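Local coordinates for pyrrolidone-carboxylate peptidase (Deinococcus radiodurans R1, PDB 5Z48), which removes N-terminal pyroglutamyl (5-oxoprolyl) groups from polypeptides as a tetrameric cysteine peptidase, generally sparing bonds in which the second residue is proline, at residues E12-H15 with D19-S22; A177-V182 with L189-Q194; P120-L125 with G135-S140. One frame throughout, in Å; residues are numbered along the deposited sequence.

Contact 1 of 3, residues E12-H15 with D19-S22. With PCA (pyroglutamic acid), chain I.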
ATOM      1  N   GLU B  12       2.264 -24.032  11.554  1.00 13.69           N
ATOM      2  CA  GLU B  12       1.557 -23.616  12.790  1.00 15.48           C
ATOM      3  C   GLU B  12       1.410 -22.090  12.896  1.00 15.78           C
ATOM      4  O   GLU B  12       2.090 -21.331  12.195  1.00 14.87           O
ATOM      5  CB  GLU B  12       2.308 -24.121  14.007  1.00 18.02           C
ATOM      6  CG  GLU B  12       2.494 -25.619  14.026  1.00 21.20           C
ATOM      7  CD  GLU B  12       3.321 -26.100  15.217  1.00 27.76           C
ATOM      8  OE1 GLU B  12       3.755 -25.282  16.056  1.00 25.57           O
ATOM      9  OE2 GLU B  12       3.580 -27.322  15.273  1.00 35.35           O
ATOM     10  N   PRO B  13       0.539 -21.602  13.797  1.00 14.80           N
ATOM     11  CA  PRO B  13       0.495 -20.153  14.055  1.00 15.30           C
ATOM     12  C   PRO B  13       1.839 -19.661  14.568  1.00 16.56           C
ATOM     13  O   PRO B  13       2.624 -20.411  15.152  1.00 17.49           O
ATOM     14  CB  PRO B  13      -0.591 -20.000  15.123  1.00 15.05           C
ATOM     15  CG  PRO B  13      -1.442 -21.265  14.992  1.00 15.44           C
ATOM     16  CD  PRO B  13      -0.437 -22.339  14.621  1.00 15.11           C
ATOM     17  N   PHE B  14       2.098 -18.376  14.339  1.00 15.26           N
ATOM     18  CA  PHE B  14       3.353 -17.764  14.735  1.00 16.01           C
ATOM     19  C   PHE B  14       3.105 -16.276  14.910  1.00 19.37           C
ATOM     20  O   PHE B  14       2.062 -15.746  14.503  1.00 16.03           O
ATOM     21  CB  PHE B  14       4.460 -18.011  13.681  1.00 16.33           C
ATOM     22  CG  PHE B  14       4.180 -17.349  12.375  1.00 15.51           C
ATOM     23  CD1 PHE B  14       3.237 -17.897  11.511  1.00 16.68           C
ATOM     24  CD2 PHE B  14       4.805 -16.152  12.043  1.00 17.45           C
ATOM     25  CE1 PHE B  14       2.951 -17.279  10.289  1.00 13.70           C
ATOM     26  CE2 PHE B  14       4.525 -15.505  10.826  1.00 14.83           C
ATOM     27  CZ  PHE B  14       3.577 -16.074   9.964  1.00 13.50           C
ATOM     28  N   HIS B  15       4.082 -15.615  15.521  1.00 17.41           N
ATOM     29  CA  HIS B  15       4.029 -14.161  15.748  1.00 18.89           C
ATOM     30  C   HIS B  15       2.753 -13.856  16.546  1.00 22.64           C
ATOM     31  O   HIS B  15       2.458 -14.559  17.526  1.00 23.29           O
ATOM     32  CB  HIS B  15       4.142 -13.472  14.378  1.00 22.81           C
ATOM     33  CG  HIS B  15       4.366 -11.998  14.453  1.00 29.54           C
ATOM     34  ND1 HIS B  15       5.404 -11.438  15.165  1.00 31.98           N
ATOM     35  CD2 HIS B  15       3.701 -10.971  13.875  1.00 32.96           C
ATOM     36  CE1 HIS B  15       5.365 -10.125  15.033  1.00 34.90           C
ATOM     37  NE2 HIS B  15       4.342  -9.817  14.253  1.00 35.38           N
ATOM     38  N   ASP B  19      -4.085 -18.054  14.272  1.00 15.59           N
ATOM     39  CA  ASP B  19      -4.433 -19.127  13.366  1.00 15.21           C
ATOM     40  C   ASP B  19      -3.457 -19.056  12.203  1.00 15.40           C
ATOM     41  O   ASP B  19      -2.813 -18.022  11.974  1.00 15.94           O
ATOM     42  CB  ASP B  19      -5.893 -18.978  12.886  1.00 17.73           C
ATOM     43  CG  ASP B  19      -6.398 -20.218  12.177  1.00 22.46           C
ATOM     44  OD1 ASP B  19      -5.962 -21.334  12.545  1.00 27.39           O
ATOM     45  OD2 ASP B  19      -7.225 -20.095  11.255  1.00 20.95           O
ATOM     46  N   ASN B  20      -3.308 -20.161  11.481  1.00 13.95           N
ATOM     47  CA  ASN B  20      -2.503 -20.147  10.253  1.00 11.02           C
ATOM     48  C   ASN B  20      -3.346 -20.794   9.162  1.00 11.13           C
ATOM     49  O   ASN B  20      -3.651 -22.004   9.262  1.00 13.10           O
ATOM     50  CB  ASN B  20      -1.162 -20.868  10.436  1.00 10.23           C
ATOM     51  CG  ASN B  20      -0.221 -20.586   9.303  1.00 10.77           C
ATOM     52  OD1 ASN B  20      -0.629 -20.588   8.147  1.00 11.57           O
ATOM     53  ND2 ASN B  20       1.056 -20.375   9.618  1.00 11.10           N
ATOM     54  N   PRO B  21      -3.781 -20.036   8.145  1.00 12.03           N
ATOM     55  CA  PRO B  21      -4.630 -20.623   7.090  1.00 10.53           C
ATOM     56  C   PRO B  21      -3.943 -21.748   6.333  1.00 10.11           C
ATOM     57  O   PRO B  21      -4.643 -22.573   5.749  1.00 10.36           O
ATOM     58  CB  PRO B  21      -4.962 -19.444   6.168  1.00 12.78           C
ATOM     59  CG  PRO B  21      -4.087 -18.284   6.625  1.00 16.93           C
ATOM     60  CD  PRO B  21      -3.606 -18.568   8.004  1.00 12.93           C
ATOM     61  N   SER B  22      -2.612 -21.791   6.298  1.00 10.83           N
ATOM     62  CA  SER B  22      -1.947 -22.917   5.627  1.00 10.28           C
ATOM     63  C   SER B  22      -2.124 -24.195   6.426  1.00 10.85           C
ATOM     64  O   SER B  22      -2.327 -25.274   5.853  1.00 11.56           O
ATOM     65  CB  SER B  22      -0.454 -22.581   5.373  1.00 11.51           C
ATOM     66  OG  SER B  22       0.334 -22.557   6.564  1.00 10.35           O
TER
HETATM   67  N   PCA I 302       4.579 -17.764   7.123  1.00 12.52           N
HETATM   68  CA  PCA I 302       5.932 -17.439   7.562  1.00 16.03           C
HETATM   69  CB  PCA I 302       6.427 -18.599   8.442  1.00 15.03           C
HETATM   70  CG  PCA I 302       5.257 -19.562   8.649  1.00 13.13           C
HETATM   71  CD  PCA I 302       4.189 -18.999   7.748  1.00 10.05           C
HETATM   72  OE  PCA I 302       3.098 -19.561   7.599  1.00 12.15           O
HETATM   73  C   PCA I 302       6.823 -17.129   6.342  1.00 17.95           C
HETATM   74  O   PCA I 302       8.032 -17.378   6.313  1.00 14.84           O
HETATM   75  OXT PCA I 302       6.316 -16.635   5.296  1.00 21.19           O
HETATM   76  O   HOH W   1       0.167 -17.789  11.803  1.00 27.18           O

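Contact 2 of 3, residues A177-V182 with L189-Q194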
ATOM      1  N   ALA B 177      -9.720 -15.124  10.641  1.00 11.70           N
ATOM      2  CA  ALA B 177      -9.204 -15.157  12.006  1.00 14.64           C
ATOM      3  C   ALA B 177      -7.943 -14.322  12.135  1.00 14.79           C
ATOM      4  O   ALA B 177      -7.774 -13.587  13.130  1.00 14.38           O
ATOM      5  CB  ALA B 177      -8.954 -16.607  12.436  1.00 16.80           C
ATOM      6  N   VAL B 178      -7.054 -14.422  11.139  1.00 11.81           N
ATOM      7  CA  VAL B 178      -5.827 -13.631  11.131  1.00 11.17           C
ATOM      8  C   VAL B 178      -6.158 -12.147  11.039  1.00 12.78           C
ATOM      9  O   VAL B 178      -5.611 -11.324  11.785  1.00 13.27           O
ATOM     10  CB  VAL B 178      -4.888 -14.083   9.990  1.00 13.32           C
ATOM     11  CG1 VAL B 178      -3.705 -13.128   9.846  1.00 12.52           C
ATOM     12  CG2 VAL B 178      -4.347 -15.486  10.276  1.00 16.25           C
ATOM     13  N   ALA B 179      -7.085 -11.781  10.143  1.00 12.27           N
ATOM     14  CA  ALA B 179      -7.398 -10.360   9.964  1.00 14.44           C
ATOM     15  C   ALA B 179      -8.090  -9.772  11.197  1.00 13.82           C
ATOM     16  O   ALA B 179      -7.887  -8.594  11.531  1.00 13.86           O
ATOM     17  CB  ALA B 179      -8.274 -10.175   8.703  1.00 12.54           C
ATOM     18  N   LEU B 180      -8.938 -10.564  11.887  1.00 13.11           N
ATOM     19  CA  LEU B 180      -9.682 -10.078  13.058  1.00 14.77           C
ATOM     20  C   LEU B 180      -8.785  -9.773  14.266  1.00 16.20           C
ATOM     21  O   LEU B 180      -9.178  -8.982  15.139  1.00 19.32           O
ATOM     22  CB  LEU B 180     -10.739 -11.100  13.477  1.00 13.53           C
ATOM     23  CG  LEU B 180     -11.906 -11.168  12.483  1.00 14.63           C
ATOM     24  CD1 LEU B 180     -12.716 -12.465  12.724  1.00 16.37           C
ATOM     25  CD2 LEU B 180     -12.833  -9.948  12.622  1.00 15.60           C
ATOM     26  N   ALA B 181      -7.595 -10.385  14.325  1.00 17.26           N
ATOM     27  CA  ALA B 181      -6.690 -10.223  15.462  1.00 20.75           C
ATOM     28  C   ALA B 181      -5.758  -9.020  15.324  1.00 22.37           C
ATOM     29  O   ALA B 181      -5.062  -8.674  16.284  1.00 26.69           O
ATOM     30  CB  ALA B 181      -5.852 -11.502  15.637  1.00 19.73           C
ATOM     31  N   VAL B 182      -5.733  -8.372  14.166  1.00 19.57           N
ATOM     32  CA  VAL B 182      -4.872  -7.197  13.963  1.00 20.43           C
ATOM     33  C   VAL B 182      -5.261  -6.067  14.920  1.00 23.63           C
ATOM     34  O   VAL B 182      -6.451  -5.699  15.017  1.00 24.82           O
ATOM     35  CB  VAL B 182      -4.970  -6.732  12.507  1.00 17.68           C
ATOM     36  CG1 VAL B 182      -4.184  -5.467  12.318  1.00 21.58           C
ATOM     37  CG2 VAL B 182      -4.541  -7.849  11.547  1.00 17.83           C
ATOM     38  N   LEU B 189      -5.643  -5.899   7.179  1.00 13.84           N
ATOM     39  CA  LEU B 189      -5.048  -6.855   6.250  1.00 14.09           C
ATOM     40  C   LEU B 189      -6.033  -7.220   5.147  1.00 13.02           C
ATOM     41  O   LEU B 189      -7.206  -7.486   5.435  1.00 13.36           O
ATOM     42  CB  LEU B 189      -4.655  -8.153   6.969  1.00 15.21           C
ATOM     43  CG  LEU B 189      -3.501  -8.064   7.975  1.00 15.65           C
ATOM     44  CD1 LEU B 189      -3.399  -9.436   8.651  1.00 16.59           C
ATOM     45  CD2 LEU B 189      -2.194  -7.674   7.235  1.00 19.08           C
ATOM     46  N   PRO B 190      -5.610  -7.313   3.892  1.00 12.96           N
ATOM     47  CA  PRO B 190      -6.356  -8.134   2.941  1.00 12.15           C
ATOM     48  C   PRO B 190      -6.521  -9.536   3.508  1.00 12.00           C
ATOM     49  O   PRO B 190      -5.623 -10.072   4.181  1.00 14.17           O
ATOM     50  CB  PRO B 190      -5.473  -8.142   1.684  1.00 13.54           C
ATOM     51  CG  PRO B 190      -4.571  -6.927   1.807  1.00 14.85           C
ATOM     52  CD  PRO B 190      -4.338  -6.834   3.325  1.00 13.93           C
ATOM     53  N   TYR B 191      -7.663 -10.165   3.213  1.00 11.80           N
ATOM     54  CA  TYR B 191      -7.902 -11.508   3.715  1.00 10.71           C
ATOM     55  C   TYR B 191      -8.810 -12.256   2.748  1.00 10.36           C
ATOM     56  O   TYR B 191      -9.378 -11.673   1.826  1.00 11.24           O
ATOM     57  CB  TYR B 191      -8.533 -11.477   5.123  1.00 10.56           C
ATOM     58  CG  TYR B 191     -10.029 -11.172   5.118  1.00 12.18           C
ATOM     59  CD1 TYR B 191     -10.506  -9.864   4.956  1.00 13.26           C
ATOM     60  CD2 TYR B 191     -10.955 -12.201   5.260  1.00 11.68           C
ATOM     61  CE1 TYR B 191     -11.875  -9.599   4.948  1.00 11.99           C
ATOM     62  CE2 TYR B 191     -12.329 -11.949   5.234  1.00 10.67           C
ATOM     63  CZ  TYR B 191     -12.781 -10.660   5.078  1.00 11.37           C
ATOM     64  OH  TYR B 191     -14.139 -10.455   5.054  1.00 11.73           O
ATOM     65  N   LEU B 192      -8.908 -13.566   2.940  1.00 10.75           N
ATOM     66  CA  LEU B 192      -9.847 -14.399   2.187  1.00 10.93           C
ATOM     67  C   LEU B 192     -10.513 -15.341   3.172  1.00 11.93           C
ATOM     68  O   LEU B 192      -9.860 -15.784   4.118  1.00 11.07           O
ATOM     69  CB  LEU B 192      -9.154 -15.245   1.104  1.00  9.96           C
ATOM     70  CG  LEU B 192      -8.548 -14.380   0.034  1.00 10.95           C
ATOM     71  CD1 LEU B 192      -7.724 -15.291  -0.860  1.00 12.38           C
ATOM     72  CD2 LEU B 192      -9.629 -13.660  -0.746  1.00 13.50           C
ATOM     73  N   PRO B 193     -11.792 -15.665   2.997  1.00 11.30           N
ATOM     74  CA  PRO B 193     -12.368 -16.718   3.839  1.00 10.34           C
ATOM     75  C   PRO B 193     -11.551 -17.987   3.693  1.00 11.87           C
ATOM     76  O   PRO B 193     -11.024 -18.287   2.612  1.00 12.01           O
ATOM     77  CB  PRO B 193     -13.780 -16.917   3.273  1.00 12.87           C
ATOM     78  CG  PRO B 193     -14.086 -15.542   2.591  1.00 14.17           C
ATOM     79  CD  PRO B 193     -12.755 -15.189   1.990  1.00 11.84           C
ATOM     80  N   GLN B 194     -11.490 -18.770   4.778  1.00 12.09           N
ATOM     81  CA  GLN B 194     -10.690 -19.989   4.723  1.00 10.57           C
ATOM     82  C   GLN B 194     -11.123 -20.905   3.574  1.00 11.52           C
ATOM     83  O   GLN B 194     -10.283 -21.569   2.957  1.00 11.97           O
ATOM     84  CB  GLN B 194     -10.750 -20.737   6.066  1.00 11.45           C
ATOM     85  CG  GLN B 194      -9.905 -22.010   6.043  1.00 13.86           C
ATOM     86  CD  GLN B 194      -8.423 -21.682   5.914  1.00 12.68           C
ATOM     87  OE1 GLN B 194      -7.915 -20.832   6.637  1.00 12.78           O
ATOM     88  NE2 GLN B 194      -7.729 -22.363   4.987  1.00 11.07           N
TER
HETATM   89  O   HOH W   2      -7.229  -6.617   9.688  1.00 14.07           O

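Contact 3 of 3, residues P120-L125 with G135-S140. With DMS (dimethyl sulfoxide), chain H.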
ATOM      1  N   PRO B 120       4.869 -26.665 -12.016  1.00 13.45           N
ATOM      2  CA  PRO B 120       4.438 -26.114 -13.308  1.00 11.39           C
ATOM      3  C   PRO B 120       3.685 -24.807 -13.073  1.00 13.28           C
ATOM      4  O   PRO B 120       2.468 -24.779 -12.971  1.00 13.61           O
ATOM      5  CB  PRO B 120       3.551 -27.233 -13.867  1.00 11.45           C
ATOM      6  CG  PRO B 120       2.982 -27.910 -12.632  1.00 11.42           C
ATOM      7  CD  PRO B 120       4.093 -27.849 -11.619  1.00 12.00           C
ATOM      8  N   LEU B 121       4.463 -23.714 -12.910  1.00 12.48           N
ATOM      9  CA  LEU B 121       3.891 -22.449 -12.428  1.00 12.80           C
ATOM     10  C   LEU B 121       2.764 -21.966 -13.323  1.00 11.71           C
ATOM     11  O   LEU B 121       1.702 -21.569 -12.816  1.00 12.32           O
ATOM     12  CB  LEU B 121       4.977 -21.362 -12.305  1.00 13.14           C
ATOM     13  CG  LEU B 121       6.109 -21.728 -11.345  1.00 15.49           C
ATOM     14  CD1 LEU B 121       7.177 -20.606 -11.400  1.00 15.70           C
ATOM     15  CD2 LEU B 121       5.648 -22.004  -9.911  1.00 15.42           C
ATOM     16  N   ARG B 122       2.978 -21.927 -14.644  1.00 12.84           N
ATOM     17  CA  ARG B 122       1.941 -21.354 -15.510  1.00 10.92           C
ATOM     18  C   ARG B 122       0.694 -22.229 -15.550  1.00 12.37           C
ATOM     19  O   ARG B 122      -0.426 -21.692 -15.588  1.00 12.78           O
ATOM     20  CB  ARG B 122       2.471 -21.095 -16.922  1.00 14.08           C
ATOM     21  CG  ARG B 122       3.598 -20.053 -16.983  1.00 15.57           C
ATOM     22  CD  ARG B 122       3.156 -18.625 -16.647  1.00 14.72           C
ATOM     23  NE  ARG B 122       4.327 -17.746 -16.421  1.00 15.21           N
ATOM     24  CZ  ARG B 122       4.222 -16.488 -15.999  1.00 15.74           C
ATOM     25  NH1 ARG B 122       3.021 -15.947 -15.776  1.00 16.70           N
ATOM     26  NH2 ARG B 122       5.301 -15.772 -15.740  1.00 14.60           N
ATOM     27  N   ALA B 123       0.845 -23.556 -15.463  1.00 12.98           N
ATOM     28  CA  ALA B 123      -0.324 -24.431 -15.428  1.00 13.13           C
ATOM     29  C   ALA B 123      -1.147 -24.199 -14.170  1.00 11.88           C
ATOM     30  O   ALA B 123      -2.383 -24.265 -14.197  1.00 12.99           O
ATOM     31  CB  ALA B 123       0.122 -25.882 -15.496  1.00 12.61           C
ATOM     32  N   ILE B 124      -0.482 -23.930 -13.041  1.00 11.08           N
ATOM     33  CA  ILE B 124      -1.242 -23.639 -11.826  1.00  9.49           C
ATOM     34  C   ILE B 124      -1.983 -22.310 -11.954  1.00 11.87           C
ATOM     35  O   ILE B 124      -3.169 -22.219 -11.604  1.00 10.94           O
ATOM     36  CB  ILE B 124      -0.313 -23.645 -10.598  1.00  9.19           C
ATOM     37  CG1 ILE B 124       0.289 -25.046 -10.370  1.00  9.84           C
ATOM     38  CG2 ILE B 124      -1.087 -23.181  -9.334  1.00 10.87           C
ATOM     39  CD1 ILE B 124       1.495 -25.025  -9.363  1.00 10.93           C
ATOM     40  N   LEU B 125      -1.301 -21.263 -12.440  1.00 11.45           N
ATOM     41  CA  LEU B 125      -1.984 -19.977 -12.635  1.00 10.86           C
ATOM     42  C   LEU B 125      -3.194 -20.125 -13.532  1.00 11.60           C
ATOM     43  O   LEU B 125      -4.251 -19.524 -13.277  1.00 11.45           O
ATOM     44  CB  LEU B 125      -1.015 -18.948 -13.230  1.00 11.47           C
ATOM     45  CG  LEU B 125       0.119 -18.479 -12.299  1.00 13.81           C
ATOM     46  CD1 LEU B 125       0.852 -17.313 -12.947  1.00 13.47           C
ATOM     47  CD2 LEU B 125      -0.250 -18.143 -10.853  1.00 14.93           C
ATOM     48  N   GLY B 135      -4.471 -14.841  -8.814  1.00  9.86           N
ATOM     49  CA  GLY B 135      -3.196 -15.246  -8.226  1.00 13.63           C
ATOM     50  C   GLY B 135      -2.039 -14.920  -9.142  1.00 12.63           C
ATOM     51  O   GLY B 135      -2.226 -14.451 -10.270  1.00 14.62           O
ATOM     52  N   ASP B 136      -0.824 -15.139  -8.643  1.00 10.88           N
ATOM     53  CA  ASP B 136       0.347 -14.738  -9.441  1.00 11.51           C
ATOM     54  C   ASP B 136       1.578 -15.457  -8.910  1.00 10.98           C
ATOM     55  O   ASP B 136       1.532 -16.161  -7.911  1.00 11.42           O
ATOM     56  CB  ASP B 136       0.560 -13.230  -9.424  1.00 14.69           C
ATOM     57  CG  ASP B 136       1.207 -12.712 -10.726  1.00 21.46           C
ATOM     58  OD1 ASP B 136       1.766 -13.510 -11.518  1.00 18.22           O
ATOM     59  OD2 ASP B 136       1.157 -11.484 -10.953  1.00 27.27           O
ATOM     60  N   ILE B 137       2.683 -15.289  -9.627  1.00 10.82           N
ATOM     61  CA  ILE B 137       4.010 -15.736  -9.187  1.00  9.80           C
ATOM     62  C   ILE B 137       4.639 -14.616  -8.345  1.00  9.99           C
ATOM     63  O   ILE B 137       4.520 -13.409  -8.671  1.00 12.38           O
ATOM     64  CB  ILE B 137       4.880 -16.069 -10.419  1.00  9.25           C
ATOM     65  CG1 ILE B 137       4.330 -17.352 -11.123  1.00 10.74           C
ATOM     66  CG2 ILE B 137       6.345 -16.266 -10.018  1.00 11.12           C
ATOM     67  CD1 ILE B 137       4.816 -17.444 -12.583  1.00 12.91           C
ATOM     68  N   SER B 138       5.293 -15.024  -7.253  1.00  8.35           N
ATOM     69  CA  SER B 138       6.107 -14.156  -6.408  1.00  8.72           C
ATOM     70  C   SER B 138       7.566 -14.505  -6.621  1.00  8.33           C
ATOM     71  O   SER B 138       7.917 -15.686  -6.702  1.00 10.21           O
ATOM     72  CB  SER B 138       5.739 -14.376  -4.935  1.00 11.36           C
ATOM     73  OG  SER B 138       6.719 -13.852  -4.041  1.00 11.27           O
ATOM     74  N   ASN B 139       8.419 -13.478  -6.643  1.00  9.25           N
ATOM     75  CA  ASN B 139       9.838 -13.707  -6.881  1.00  8.20           C
ATOM     76  C   ASN B 139      10.680 -13.532  -5.627  1.00 10.39           C
ATOM     77  O   ASN B 139      11.917 -13.627  -5.701  1.00 12.60           O
ATOM     78  CB  ASN B 139      10.293 -12.790  -8.007  1.00 11.46           C
ATOM     79  CG  ASN B 139       9.629 -13.176  -9.304  1.00 12.64           C
ATOM     80  OD1 ASN B 139       9.589 -14.369  -9.608  1.00 12.97           O
ATOM     81  ND2 ASN B 139       9.105 -12.218 -10.046  1.00 12.83           N
ATOM     82  N   SER B 140      10.051 -13.366  -4.471  1.00 10.61           N
ATOM     83  CA  SER B 140      10.729 -13.544  -3.184  1.00 10.53           C
ATOM     84  C   SER B 140       9.763 -14.120  -2.164  1.00 11.69           C
ATOM     85  O   SER B 140       8.661 -13.579  -1.982  1.00 12.10           O
ATOM     86  CB  SER B 140      11.308 -12.241  -2.639  1.00 13.08           C
ATOM     87  OG  SER B 140      11.776 -12.457  -1.285  1.00 12.87           O
TER
HETATM   88  S   DMS H 301       8.365 -23.243 -14.424  1.00 38.16           S
HETATM   89  O   DMS H 301       6.890 -23.355 -14.436  1.00 36.78           O
HETATM   90  C1  DMS H 301       9.211 -23.774 -12.909  1.00 36.74           C
HETATM   91  C2  DMS H 301       8.908 -21.523 -14.614  1.00 36.44           C
HETATM   92  O   HOH W   3       1.611 -13.917 -14.484  1.00 29.11           O
HETATM   93  O   HOH W   4      -3.660 -16.984 -12.131  1.00 35.84           O

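Contact 1 of 3, residues E12-H15 with D19-S22
Asn20 lays its amide nitrogen against the edge of the Phe14 ring, ND2 sitting 3.7 Å from CE1 and near the ring plane, with ring and amide planes 47° apart. This is one wall of the pyroglutamate pocket, in the loop that runs from strand 5-11 to helix 21-29. Both N-H groups of the amide are spoken for. ND2 of Asn20 gives one to Glu12 O at 2.9 Å, striking it from above the carbonyl plane; the other runs nearly straight (170°) to the lactam oxygen OE of the pyroglutamate, 3.0 Å from ND2. Phe14 supplies part of the apolar surface: the pyroglutamate ring covers one face off-centre, its CB above the ring toward the rim and its CD 3.3 Å from Phe14 CE1 at the border. Alongside, the Pro13 ring rests on the Asp19 backbone, and water 1 links Phe14 N to Asp19 O. What fixes the Asn20 amide is its other end. The residue is the N-cap of helix 21-29, its CG swung anti to the backbone N (chi1 -167°), which brings OD1 over the first turn. There Asn20 OD1 accepts twice, from Ser22 N at 3.0 Å and from Ser22 OG at 2.7 Å.

Contact 2 of 3, residues A177-V182 with L189-Q194
Leu189 drives one methyl, CD1, into the last turn of helix 176-180 and the residues just after it. Val182 CG2 meets this methyl at 3.5 Å, tighter than a usual carbon contact, and also touches Leu189 CG. Val178, one helical turn earlier, reaches the same CD1 from its CG1 at 3.9 Å, so the leucine branch is held by two valines. In both pairs the side chains cross obliquely. Beside this cluster, the methyl of Ala179 fits against the start of the Tyr191 side chain, CB to CB 3.8 Å. So small a residue lets the backbones come close: the CA atoms of Ala179 and Leu189 are 5.6 Å apart.

The next layer out sets the leucine and the tyrosine in place. Water 2 stitches the two backbones together, giving a hydrogen to Ala179 O at 2.8 Å and accepting one from Leu189 N at 3.1 Å. In Tyr191, CG sits between the backbone N and the carbonyl carbon (chi1 78°), which lays CG beside the Ala179 methyl as well and carries the phenol end past it. The hydrophobic pairs form the inner side of a subunit interface in the tetramer, where Tyr191 OH is hydrogen-bonded to Glu196 of the second subunit, Leu189 O to Gln79 of that subunit, and Ala179 packs on its Pro134.

Within its own chain, the 189-194 segment is an extended connection containing Pro190 and Pro193, the latter the N-cap of helix 194-211. Leu192 ties this segment by backbone bonding to Ala174, just beyond strand 167-172, while Val178 also packs on Pro21 at the start of helix 21-29, so the short helix 176-180 is wedged between that helix and the 189-194 connection.

Contact 3 of 3, residues P120-L125 with G135-S140
Ile137 puts its CD1 methyl over the centre of the Arg122 guanidinium, 3.5 Å above the plane, with the two side chains crossing at about a right angle. Arg122 starts out pointing away from the strand; a bend at its second torsion (chi2 -68°) brings the flat group back over the isoleucine. Leu125 meets Ile137 crosswise as well, CD1 to CG1 3.9 Å, while its other methyl, CD2, settles on the backbone at Asp136 CA, 3.7 Å away. Leu121 adds a third contact, its CB 3.9 Å from Ile137 CD1. Ile137 is therefore held by Leu121 and Leu125, one turn apart on the helix side facing the strand, and by the returning end of Arg122. This is helix-on-sheet packing: helix 121-130 runs nearly antiparallel to strand 135-138, their segment axes 158° apart, and the strand pairs in parallel with strand 80-90.

Beyond its CB, Leu121 turns to a dimethyl sulfoxide, probably from the crystallisation liquor, whose oxygen accepts from Leu121 N at 2.9 Å. With an alanine here, lacking the leucine's branch, a gap would probably open beside the sulfoxide methyls, although its CB would still meet Ile137.

The polar groups lie at the margin. Asp136 OD1 takes Ile137 N at 2.8 Å, on its anti side but tilted out of the carboxylate plane, and also a hydrogen from water 3, which in turn accepts from Arg122 NH1. Opposite charges are thus joined through water and not directly. The guanidinium makes its salt bridges to Asp104 and Asp91 of the third subunit, and Ser138, further along the strand, bonds Glu83, probably part of the active site. The contact thus pairs an apolar grip inside the chain with an ionic one between subunits, and those two salt bridges probably hold the guanidinium in position and fix its rotation over Ile137 CD1.

Overall arrangement
Contacts 1 and 2 are neighbours, their centres about 11 Å apart, and they touch: Gln194 probably bonds Pro21 O, and contact 2 packs against the helix start that contact 1 contains. Contact 3 lies on the opposite side of the chain's centre from contact 1 and touches neither of the others. Contact 1, partly buried, is polar and specific, as suits a ligand pocket; contact 2 is buried and hydrophobic, bridged by one water; contact 3 is a surface contact, apolar within and charged at its margin. Contacts 2 and 3 each meet another subunit, the second and the third respectively, whereas contact 1 meets none.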